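Local structure of glutamate receptor IIB (Drosophila melanogaster, 4WXJ) at residues Y11-R16 against I92-L97; R83-N88 against G227-L232; V63-Y68 against E77-I82. The protein binds the neurotransmitter glutamate through this ligand-binding domain and probably opens a cation channel in the postsynaptic membrane of muscle. All blocks are in the same frame, centred on the assembly; numbering follows the deposited sequence.

Contact 1: Y11-R16 against I92-L97; sequences YTVATR and IGICDL. With GLU (glutamic acid), chain C.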
loop_
_atom_site.group_PDB
_atom_site.type_symbol
_atom_site.label_atom_id
_atom_site.label_comp_id
_atom_site.label_asym_id
_atom_site.label_seq_id
_atom_site.Cartn_x
_atom_site.Cartn_y
_atom_site.Cartn_z
ATOM N N TYR A 11 -16.751 15.530 -0.121
ATOM C CA TYR A 11 -16.447 14.132 0.173
ATOM C C TYR A 11 -15.478 14.007 1.342
ATOM O O TYR A 11 -14.422 14.637 1.358
ATOM C CB TYR A 11 -15.847 13.442 -1.054
ATOM C CG TYR A 11 -16.789 13.313 -2.229
ATOM C CD1 TYR A 11 -18.098 12.887 -2.054
ATOM C CD2 TYR A 11 -16.366 13.617 -3.514
ATOM C CE1 TYR A 11 -18.959 12.767 -3.129
ATOM C CE2 TYR A 11 -17.217 13.500 -4.594
ATOM C CZ TYR A 11 -18.513 13.075 -4.396
ATOM O OH TYR A 11 -19.365 12.959 -5.470
ATOM N N THR A 12 -15.842 13.187 2.322
ATOM C CA THR A 12 -14.918 12.835 3.389
ATOM C C THR A 12 -13.927 11.808 2.849
ATOM O O THR A 12 -14.319 10.722 2.420
ATOM C CB THR A 12 -15.651 12.278 4.621
ATOM O OG1 THR A 12 -16.505 13.290 5.167
ATOM C CG2 THR A 12 -14.655 11.834 5.691
ATOM N N VAL A 13 -12.646 12.166 2.863
ATOM C CA VAL A 13 -11.597 11.311 2.316
ATOM C C VAL A 13 -10.867 10.565 3.427
ATOM O O VAL A 13 -10.087 11.153 4.176
ATOM C CB VAL A 13 -10.572 12.127 1.499
ATOM C CG1 VAL A 13 -9.478 11.217 0.940
ATOM C CG2 VAL A 13 -11.268 12.874 0.371
ATOM N N ALA A 14 -11.121 9.265 3.522
ATOM C CA ALA A 14 -10.438 8.425 4.495
ATOM C C ALA A 14 -9.070 8.019 3.960
ATOM O O ALA A 14 -8.943 7.597 2.812
ATOM C CB ALA A 14 -11.270 7.195 4.821
ATOM N N THR A 15 -8.046 8.155 4.794
ATOM C CA THR A 15 -6.696 7.769 4.411
ATOM C C THR A 15 -5.937 7.269 5.631
ATOM O O THR A 15 -6.517 7.095 6.705
ATOM C CB THR A 15 -5.933 8.943 3.761
ATOM O OG1 THR A 15 -4.638 8.503 3.331
ATOM C CG2 THR A 15 -5.780 10.102 4.736
ATOM N N ARG A 16 -4.642 7.030 5.455
ATOM C CA ARG A 16 -3.779 6.614 6.551
ATOM C C ARG A 16 -2.436 7.313 6.422
ATOM O O ARG A 16 -2.023 7.681 5.322
ATOM C CB ARG A 16 -3.594 5.093 6.561
ATOM C CG ARG A 16 -2.823 4.549 5.364
ATOM C CD ARG A 16 -2.698 3.032 5.421
ATOM N NE ARG A 16 -2.023 2.576 6.635
ATOM C CZ ARG A 16 -0.702 2.530 6.795
ATOM N NH1 ARG A 16 0.111 2.916 5.819
ATOM N NH2 ARG A 16 -0.190 2.098 7.939
ATOM N N ILE A 92 -14.778 8.475 0.132
ATOM C CA ILE A 92 -13.595 8.176 -0.665
ATOM C C ILE A 92 -12.470 7.666 0.235
ATOM O O ILE A 92 -12.190 8.250 1.280
ATOM C CB ILE A 92 -13.123 9.424 -1.450
ATOM C CG1 ILE A 92 -14.140 9.769 -2.543
ATOM C CG2 ILE A 92 -11.746 9.190 -2.067
ATOM C CD1 ILE A 92 -13.871 11.077 -3.265
ATOM N N GLY A 93 -11.842 6.567 -0.180
ATOM C CA GLY A 93 -10.708 5.998 0.530
ATOM C C GLY A 93 -9.502 5.908 -0.386
ATOM O O GLY A 93 -9.608 5.393 -1.499
ATOM N N ILE A 94 -8.357 6.412 0.069
ATOM C CA ILE A 94 -7.172 6.465 -0.784
ATOM C C ILE A 94 -5.849 6.400 -0.021
ATOM O O ILE A 94 -5.713 6.941 1.078
ATOM C CB ILE A 94 -7.170 7.750 -1.647
ATOM C CG1 ILE A 94 -5.968 7.753 -2.600
ATOM C CG2 ILE A 94 -7.171 8.994 -0.758
ATOM C CD1 ILE A 94 -6.009 8.848 -3.649
ATOM N N CYS A 95 -4.892 5.718 -0.648
ATOM C CA CYS A 95 -3.487 5.651 -0.246
ATOM C C CYS A 95 -2.864 4.637 -1.197
ATOM O O CYS A 95 -3.355 4.465 -2.312
ATOM C CB CYS A 95 -3.303 5.228 1.214
ATOM S SG CYS A 95 -3.956 3.591 1.608
ATOM N N ASP A 96 -1.801 3.959 -0.774
ATOM C CA ASP A 96 -1.360 2.765 -1.492
ATOM C C ASP A 96 -2.340 1.639 -1.185
ATOM O O ASP A 96 -2.000 0.664 -0.518
ATOM C CB ASP A 96 0.067 2.360 -1.109
ATOM C CG ASP A 96 0.288 2.315 0.388
ATOM O OD1 ASP A 96 -0.321 3.136 1.111
ATOM O OD2 ASP A 96 1.074 1.454 0.840
ATOM N N LEU A 97 -3.566 1.799 -1.673
ATOM C CA LEU A 97 -4.652 0.881 -1.363
ATOM C C LEU A 97 -4.798 -0.132 -2.489
ATOM O O LEU A 97 -5.328 0.174 -3.556
ATOM C CB LEU A 97 -5.957 1.654 -1.148
ATOM C CG LEU A 97 -7.141 0.888 -0.553
ATOM C CD1 LEU A 97 -6.831 0.383 0.852
ATOM C CD2 LEU A 97 -8.375 1.778 -0.538
HETATM N N GLU C . -0.956 -1.731 -0.455
HETATM C CA GLU C . -1.130 -2.867 0.492
HETATM C C GLU C . -2.589 -2.989 0.914
HETATM O O GLU C . -3.454 -2.308 0.361
HETATM C CB GLU C . -0.233 -2.680 1.713
HETATM C CG GLU C . 1.248 -2.903 1.447
HETATM C CD GLU C . 1.650 -4.373 1.440
HETATM O OE1 GLU C . 2.802 -4.666 1.055
HETATM O OE2 GLU C . 0.828 -5.236 1.822
HETATM O OXT GLU C . -2.940 -3.765 1.805
HETATM O O HOH W 1 0.128 4.193 3.349
#
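Thr-15 sets OG1 anti to its backbone N (chi1 -177°), aimed at Ile-94 O, and Ile-94 holds CG2 between its N and carbonyl carbon, beside Val-13. Strands 10-15 and 92-93 form a parallel pair in the three-stranded sheet of the glutamate-binding domain, with Val-13 bridged to Ile-92 and Ala-14 to Gly-93. Ala-14 N donates to Ile-92 O at 2.7 Å, nearly along the C=O axis. Ile-94 N bonds to Ala-14 O at 3.0 Å, also nearly on axis. Beyond the bridges the hydroxyl of Thr-15 takes over, donating from OG1 to Ile-94 O at 2.9 Å. Val-13 and Ile-94 lie side by side, with CG1 of Val-13 3.6 Å from CG2 of Ile-94. At the other end, CD1 of Ile-92 meets the Tyr-11 ring obliquely at CD2, 3.6 Å away. Helix 42-54 packs on Ile-94. The chain turns at Asp-96, the centre of an inverse gamma turn, where the backbone enters the pocket. Asp-96 O accepts a hydrogen bond from the ligand amino group, GLU N, at 2.6 Å. Arg-16 is held through NE by Asn-66 O. One water accepts from Arg-16 NH1 in the guanidinium plane and donates to Asp-96 OD1 at 2.5 Å.

Contact 2: R83-N88 against G227-L232; sequences RQLIDN and GIAVPL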
loop_
_atom_site.group_PDB
_atom_site.type_symbol
_atom_site.label_atom_id
_atom_site.label_comp_id
_atom_site.label_asym_id
_atom_site.label_seq_id
_atom_site.Cartn_x
_atom_site.Cartn_y
_atom_site.Cartn_z
ATOM N N ARG A 83 -13.192 -0.088 6.448
ATOM C CA ARG A 83 -14.268 -0.036 7.436
ATOM C C ARG A 83 -15.035 1.284 7.366
ATOM O O ARG A 83 -16.266 1.294 7.418
ATOM C CB ARG A 83 -13.713 -0.242 8.848
ATOM C CG ARG A 83 -14.763 -0.183 9.958
ATOM C CD ARG A 83 -15.855 -1.228 9.765
ATOM N NE ARG A 83 -16.858 -1.188 10.829
ATOM C CZ ARG A 83 -16.731 -1.788 12.010
ATOM N NH1 ARG A 83 -15.639 -2.482 12.303
ATOM N NH2 ARG A 83 -17.703 -1.690 12.906
ATOM N N GLN A 84 -14.310 2.391 7.244
ATOM C CA GLN A 84 -14.932 3.711 7.185
ATOM C C GLN A 84 -15.844 3.854 5.969
ATOM O O GLN A 84 -16.834 4.584 6.009
ATOM C CB GLN A 84 -13.865 4.805 7.159
ATOM C CG GLN A 84 -12.983 4.836 8.388
ATOM C CD GLN A 84 -13.779 4.997 9.666
ATOM O OE1 GLN A 84 -14.573 5.927 9.802
ATOM N NE2 GLN A 84 -13.581 4.081 10.607
ATOM N N LEU A 85 -15.506 3.155 4.892
ATOM C CA LEU A 85 -16.312 3.187 3.678
ATOM C C LEU A 85 -17.564 2.326 3.829
ATOM O O LEU A 85 -18.646 2.709 3.386
ATOM C CB LEU A 85 -15.483 2.720 2.479
ATOM C CG LEU A 85 -14.472 3.746 1.966
ATOM C CD1 LEU A 85 -13.372 3.069 1.177
ATOM C CD2 LEU A 85 -15.170 4.788 1.110
ATOM N N ILE A 86 -17.409 1.165 4.461
ATOM C CA ILE A 86 -18.536 0.269 4.703
ATOM C C ILE A 86 -19.576 0.946 5.593
ATOM O O ILE A 86 -20.778 0.827 5.357
ATOM C CB ILE A 86 -18.074 -1.052 5.354
ATOM C CG1 ILE A 86 -17.211 -1.849 4.373
ATOM C CG2 ILE A 86 -19.274 -1.902 5.782
ATOM C CD1 ILE A 86 -16.463 -3.009 5.004
ATOM N N ASP A 87 -19.104 1.657 6.613
ATOM C CA ASP A 87 -19.987 2.367 7.534
ATOM C C ASP A 87 -20.381 3.748 7.002
ATOM O O ASP A 87 -21.018 4.532 7.706
ATOM C CB ASP A 87 -19.316 2.510 8.903
ATOM C CG ASP A 87 -18.995 1.169 9.539
ATOM O OD1 ASP A 87 -19.543 0.143 9.081
ATOM O OD2 ASP A 87 -18.201 1.142 10.505
ATOM N N ASN A 88 -19.992 4.038 5.763
ATOM C CA ASN A 88 -20.333 5.300 5.104
ATOM C C ASN A 88 -19.894 6.545 5.882
ATOM O O ASN A 88 -20.427 7.634 5.670
ATOM C CB ASN A 88 -21.842 5.363 4.841
ATOM C CG ASN A 88 -22.294 4.352 3.806
ATOM O OD1 ASN A 88 -22.731 3.251 4.142
ATOM N ND2 ASN A 88 -22.186 4.722 2.535
ATOM N N GLY A 227 -6.125 1.523 -6.297
ATOM C CA GLY A 227 -7.367 2.143 -6.714
ATOM C C GLY A 227 -7.972 2.966 -5.594
ATOM O O GLY A 227 -7.709 2.718 -4.416
ATOM N N ILE A 228 -8.772 3.958 -5.964
ATOM C CA ILE A 228 -9.529 4.721 -4.984
ATOM C C ILE A 228 -10.755 3.915 -4.583
ATOM O O ILE A 228 -11.537 3.492 -5.436
ATOM C CB ILE A 228 -9.955 6.097 -5.530
ATOM C CG1 ILE A 228 -8.717 6.972 -5.759
ATOM C CG2 ILE A 228 -10.928 6.777 -4.561
ATOM C CD1 ILE A 228 -9.014 8.351 -6.328
ATOM N N ALA A 229 -10.916 3.703 -3.282
ATOM C CA ALA A 229 -12.042 2.937 -2.766
ATOM C C ALA A 229 -13.246 3.845 -2.528
ATOM O O ALA A 229 -13.105 4.946 -1.993
ATOM C CB ALA A 229 -11.653 2.223 -1.483
ATOM N N VAL A 230 -14.420 3.377 -2.939
ATOM C CA VAL A 230 -15.672 4.079 -2.686
ATOM C C VAL A 230 -16.745 3.071 -2.281
ATOM O O VAL A 230 -16.609 1.879 -2.559
ATOM C CB VAL A 230 -16.146 4.873 -3.922
ATOM C CG1 VAL A 230 -15.106 5.912 -4.322
ATOM C CG2 VAL A 230 -16.444 3.934 -5.091
ATOM N N PRO A 231 -17.816 3.542 -1.621
ATOM C CA PRO A 231 -18.896 2.625 -1.240
ATOM C C PRO A 231 -19.504 1.935 -2.455
ATOM O O PRO A 231 -19.525 2.523 -3.536
ATOM C CB PRO A 231 -19.917 3.542 -0.558
ATOM C CG PRO A 231 -19.139 4.735 -0.129
ATOM C CD PRO A 231 -18.080 4.919 -1.167
ATOM N N LEU A 232 -19.975 0.705 -2.278
ATOM C CA LEU A 232 -20.553 -0.065 -3.374
ATOM C C LEU A 232 -21.660 0.708 -4.085
ATOM O O LEU A 232 -22.559 1.254 -3.446
ATOM C CB LEU A 232 -21.095 -1.402 -2.859
ATOM C CG LEU A 232 -20.039 -2.483 -2.621
ATOM C CD1 LEU A 232 -20.598 -3.608 -1.768
ATOM C CD2 LEU A 232 -19.516 -3.032 -3.947
#
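The last turn of helix 80-86 meets the end of strand 214-230, with the CA atoms of Leu-85 and Pro-231 5.6 Å apart. Leu-85 carries the contact. Its CG stands anti to the carbonyl carbon, beside the backbone N (chi1 -75°), which sets both methyls against the strand. CD1 presses on CB of Ala-229 at 3.3 Å, closer than usual for two carbons. CD2 lies 3.7 Å from CD of Pro-231, and the two side chains cross at about a right angle. Both methyls also lie against Ala-229 O, each at 3.7 Å. This apolar packing sets helix 80-86 on the end of the long strand within the ligand-binding domain, away from the glutamate. Asn-88, just past the helix, brings its side-chain end near CB and CG of Pro-231 at the exposed margin. Asp-87, the first residue to leave helical geometry, accepts at OD2 from Arg-83 NE at 2.7 Å through the syn lone pair, a salt bridge. Arg-83 NH1 reaches back to Trp-78 O. Val-107 also packs on Leu-85. Strand 108-123 runs beside strand 214-230, putting Phe-109 on Ala-229, while helix 237-250 packs on Ile-228 and Val-230.

Contact 3: V63-Y68 against E77-I82; sequences VRDNKY and EWDGII. With GLU (glutamic acid), chain C.
Tyr-68 forms part of the glutamate pocket, lying against the ligand with one ring face. The ligand CB sits 3.6 Å from Tyr-68 CZ, over that face and offset toward the rim. The phenol OH bonds to Asp-96 OD2, and Arg-16 makes a cation-pi contact with the ring. An alanine in place of Tyr-68 would probably loosen the ligand, since it removes the face over CB and the hydroxyl that Asp-96 holds. The backbone of Lys-67 and Tyr-68 meets the first turn of helix 80-86. Ile-81 N bonds to Lys-67 O at 3.2 Å from above the carbonyl plane, and more weakly to Tyr-68 O. Asp-65 fixes this corner with both oxygens. OD2 accepts from Gly-80 N at 3.0 Å through its syn lone pair, while OD1 accepts from Lys-67 N at 3.1 Å, making an Asx turn. Gly-80 has positive phi (62°), and any CB there would clash with Lys-67 O and Tyr-68 C. The extended Lys-67 chain crosses Asp-79 at about a right angle, and its NZ makes a weak, 3.5 Å salt bridge to Asp-79 OD2. Asp-79 OD1 accepts from Ser-70 N. CG1 of Val-63 packs on Ile-81 at CA, 3.9 Å away. Strand 10-15 packs alongside, with Ala-14 touching Val-63 and Ile-81, and helix 101-104 brings Arg-103 against Tyr-68 and Ile-82.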
loop_
_atom_site.group_PDB
_atom_site.type_symbol
_atom_site.label_atom_id
_atom_site.label_comp_id
_atom_site.label_asym_id
_atom_site.label_seq_id
_atom_site.Cartn_x
_atom_site.Cartn_y
_atom_site.Cartn_z
ATOM N N VAL A 63 -7.762 7.693 9.162
ATOM C CA VAL A 63 -8.454 6.748 10.034
ATOM C C VAL A 63 -7.738 6.572 11.370
ATOM O O VAL A 63 -6.509 6.635 11.444
ATOM C CB VAL A 63 -8.609 5.368 9.354
ATOM C CG1 VAL A 63 -9.432 5.498 8.086
ATOM C CG2 VAL A 63 -7.249 4.750 9.051
ATOM N N ARG A 64 -8.523 6.343 12.419
ATOM C CA ARG A 64 -8.015 6.292 13.786
ATOM C C ARG A 64 -6.969 5.198 13.993
ATOM O O ARG A 64 -5.908 5.453 14.563
ATOM C CB ARG A 64 -9.178 6.092 14.762
ATOM C CG ARG A 64 -8.806 6.265 16.227
ATOM C CD ARG A 64 -10.047 6.319 17.106
ATOM N NE ARG A 64 -9.729 6.583 18.506
ATOM C CZ ARG A 64 -10.635 6.822 19.449
ATOM N NH1 ARG A 64 -11.927 6.837 19.148
ATOM N NH2 ARG A 64 -10.252 7.050 20.697
ATOM N N ASP A 65 -7.267 3.984 13.534
ATOM C CA ASP A 65 -6.354 2.857 13.717
ATOM C C ASP A 65 -5.187 2.881 12.723
ATOM O O ASP A 65 -4.251 2.090 12.839
ATOM C CB ASP A 65 -7.111 1.526 13.598
ATOM C CG ASP A 65 -7.883 1.394 12.290
ATOM O OD1 ASP A 65 -7.629 2.177 11.350
ATOM O OD2 ASP A 65 -8.747 0.495 12.203
ATOM N N ASN A 66 -5.255 3.792 11.755
ATOM C CA ASN A 66 -4.228 3.933 10.718
ATOM C C ASN A 66 -3.958 2.644 9.943
ATOM O O ASN A 66 -2.834 2.407 9.496
ATOM C CB ASN A 66 -2.921 4.440 11.335
ATOM C CG ASN A 66 -2.022 5.130 10.318
ATOM O OD1 ASN A 66 -2.404 6.136 9.721
ATOM N ND2 ASN A 66 -0.819 4.596 10.125
ATOM N N LYS A 67 -4.989 1.820 9.775
ATOM C CA LYS A 67 -4.858 0.564 9.039
ATOM C C LYS A 67 -5.379 0.690 7.609
ATOM O O LYS A 67 -6.226 1.535 7.315
ATOM C CB LYS A 67 -5.603 -0.558 9.765
ATOM C CG LYS A 67 -4.995 -0.936 11.104
ATOM C CD LYS A 67 -5.683 -2.156 11.692
ATOM C CE LYS A 67 -5.056 -2.575 13.010
ATOM N NZ LYS A 67 -5.622 -3.860 13.508
ATOM N N TYR A 68 -4.859 -0.154 6.721
ATOM C CA TYR A 68 -5.344 -0.212 5.348
ATOM C C TYR A 68 -6.780 -0.722 5.324
ATOM O O TYR A 68 -7.688 -0.038 4.851
ATOM C CB TYR A 68 -4.463 -1.126 4.491
ATOM C CG TYR A 68 -3.073 -0.602 4.203
ATOM C CD1 TYR A 68 -2.028 -0.823 5.088
ATOM C CD2 TYR A 68 -2.802 0.090 3.030
ATOM C CE1 TYR A 68 -0.752 -0.358 4.821
ATOM C CE2 TYR A 68 -1.530 0.560 2.752
ATOM C CZ TYR A 68 -0.510 0.333 3.653
ATOM O OH TYR A 68 0.755 0.797 3.382
ATOM N N GLU A 77 -15.453 -8.640 11.196
ATOM C CA GLU A 77 -15.440 -7.189 11.042
ATOM C C GLU A 77 -14.219 -6.709 10.262
ATOM O O GLU A 77 -13.158 -7.338 10.291
ATOM C CB GLU A 77 -15.473 -6.508 12.412
ATOM C CG GLU A 77 -16.853 -6.451 13.047
ATOM C CD GLU A 77 -16.836 -5.790 14.411
ATOM O OE1 GLU A 77 -15.760 -5.310 14.826
ATOM O OE2 GLU A 77 -17.897 -5.749 15.068
ATOM N N TRP A 78 -14.388 -5.589 9.564
ATOM C CA TRP A 78 -13.292 -4.928 8.865
ATOM C C TRP A 78 -12.727 -3.790 9.708
ATOM O O TRP A 78 -13.359 -3.345 10.668
ATOM C CB TRP A 78 -13.763 -4.388 7.515
ATOM C CG TRP A 78 -13.916 -5.435 6.465
ATOM C CD1 TRP A 78 -14.994 -6.245 6.264
ATOM C CD2 TRP A 78 -12.958 -5.784 5.459
ATOM N NE1 TRP A 78 -14.765 -7.080 5.196
ATOM C CE2 TRP A 78 -13.521 -6.815 4.683
ATOM C CE3 TRP A 78 -11.676 -5.324 5.139
ATOM C CZ2 TRP A 78 -12.850 -7.396 3.610
ATOM C CZ3 TRP A 78 -11.010 -5.901 4.073
ATOM C CH2 TRP A 78 -11.599 -6.927 3.321
ATOM N N ASP A 79 -11.535 -3.328 9.342
ATOM C CA ASP A 79 -10.911 -2.181 9.993
ATOM C C ASP A 79 -10.360 -1.210 8.950
ATOM O O ASP A 79 -10.597 -1.371 7.753
ATOM C CB ASP A 79 -9.797 -2.642 10.941
ATOM C CG ASP A 79 -8.763 -3.528 10.258
ATOM O OD1 ASP A 79 -8.692 -3.536 9.010
ATOM O OD2 ASP A 79 -8.008 -4.219 10.974
ATOM N N GLY A 80 -9.636 -0.198 9.416
ATOM C CA GLY A 80 -8.939 0.720 8.533
ATOM C C GLY A 80 -9.839 1.506 7.599
ATOM O O GLY A 80 -11.003 1.771 7.907
ATOM N N ILE A 81 -9.284 1.876 6.448
ATOM C CA ILE A 81 -9.992 2.685 5.465
ATOM C C ILE A 81 -11.238 1.976 4.948
ATOM O O ILE A 81 -12.276 2.605 4.745
ATOM C CB ILE A 81 -9.078 3.035 4.270
ATOM C CG1 ILE A 81 -7.863 3.833 4.753
ATOM C CG2 ILE A 81 -9.854 3.824 3.214
ATOM C CD1 ILE A 81 -6.809 4.075 3.691
ATOM N N ILE A 82 -11.126 0.670 4.727
ATOM C CA ILE A 82 -12.239 -0.112 4.204
ATOM C C ILE A 82 -13.445 -0.042 5.143
ATOM O O ILE A 82 -14.584 0.057 4.689
ATOM C CB ILE A 82 -11.840 -1.587 3.993
ATOM C CG1 ILE A 82 -10.647 -1.693 3.037
ATOM C CG2 ILE A 82 -13.016 -2.396 3.459
ATOM C CD1 ILE A 82 -10.910 -1.158 1.637
HETATM N N GLU C . -0.956 -1.731 -0.455
HETATM C CA GLU C . -1.130 -2.867 0.492
HETATM C C GLU C . -2.589 -2.989 0.914
HETATM O O GLU C . -3.454 -2.308 0.361
HETATM C CB GLU C . -0.233 -2.680 1.713
HETATM C CG GLU C . 1.248 -2.903 1.447
HETATM C CD GLU C . 1.650 -4.373 1.440
HETATM O OE1 GLU C . 2.802 -4.666 1.055
HETATM O OE2 GLU C . 0.828 -5.236 1.822
HETATM O OXT GLU C . -2.940 -3.765 1.805
#

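How the contacts relate
Contact 1 is wholly buried, while contacts 2 and 3 run from buried residues to an exposed margin. Contacts 2 and 3 share helix 80-86: contact 3 holds its start by polar bonds, contact 2 its end by apolar packing. Contact 1 is bonded mainly backbone to backbone, its two strands being neighbours in the parallel sheet. It joins contact 2 through backbone hydrogen bonds, Gly-93 N to Ala-229 O and Gly-227 N to Leu-97 O. A backbone hydrogen bond from Val-63 N to Thr-15 O links it to contact 3. Contacts 1 and 3 both touch the glutamate, one by a carbonyl and the other by a ring face. Contact 2 stands back: the side chain of Ala-229 is about 10 Å from the bound glutamate.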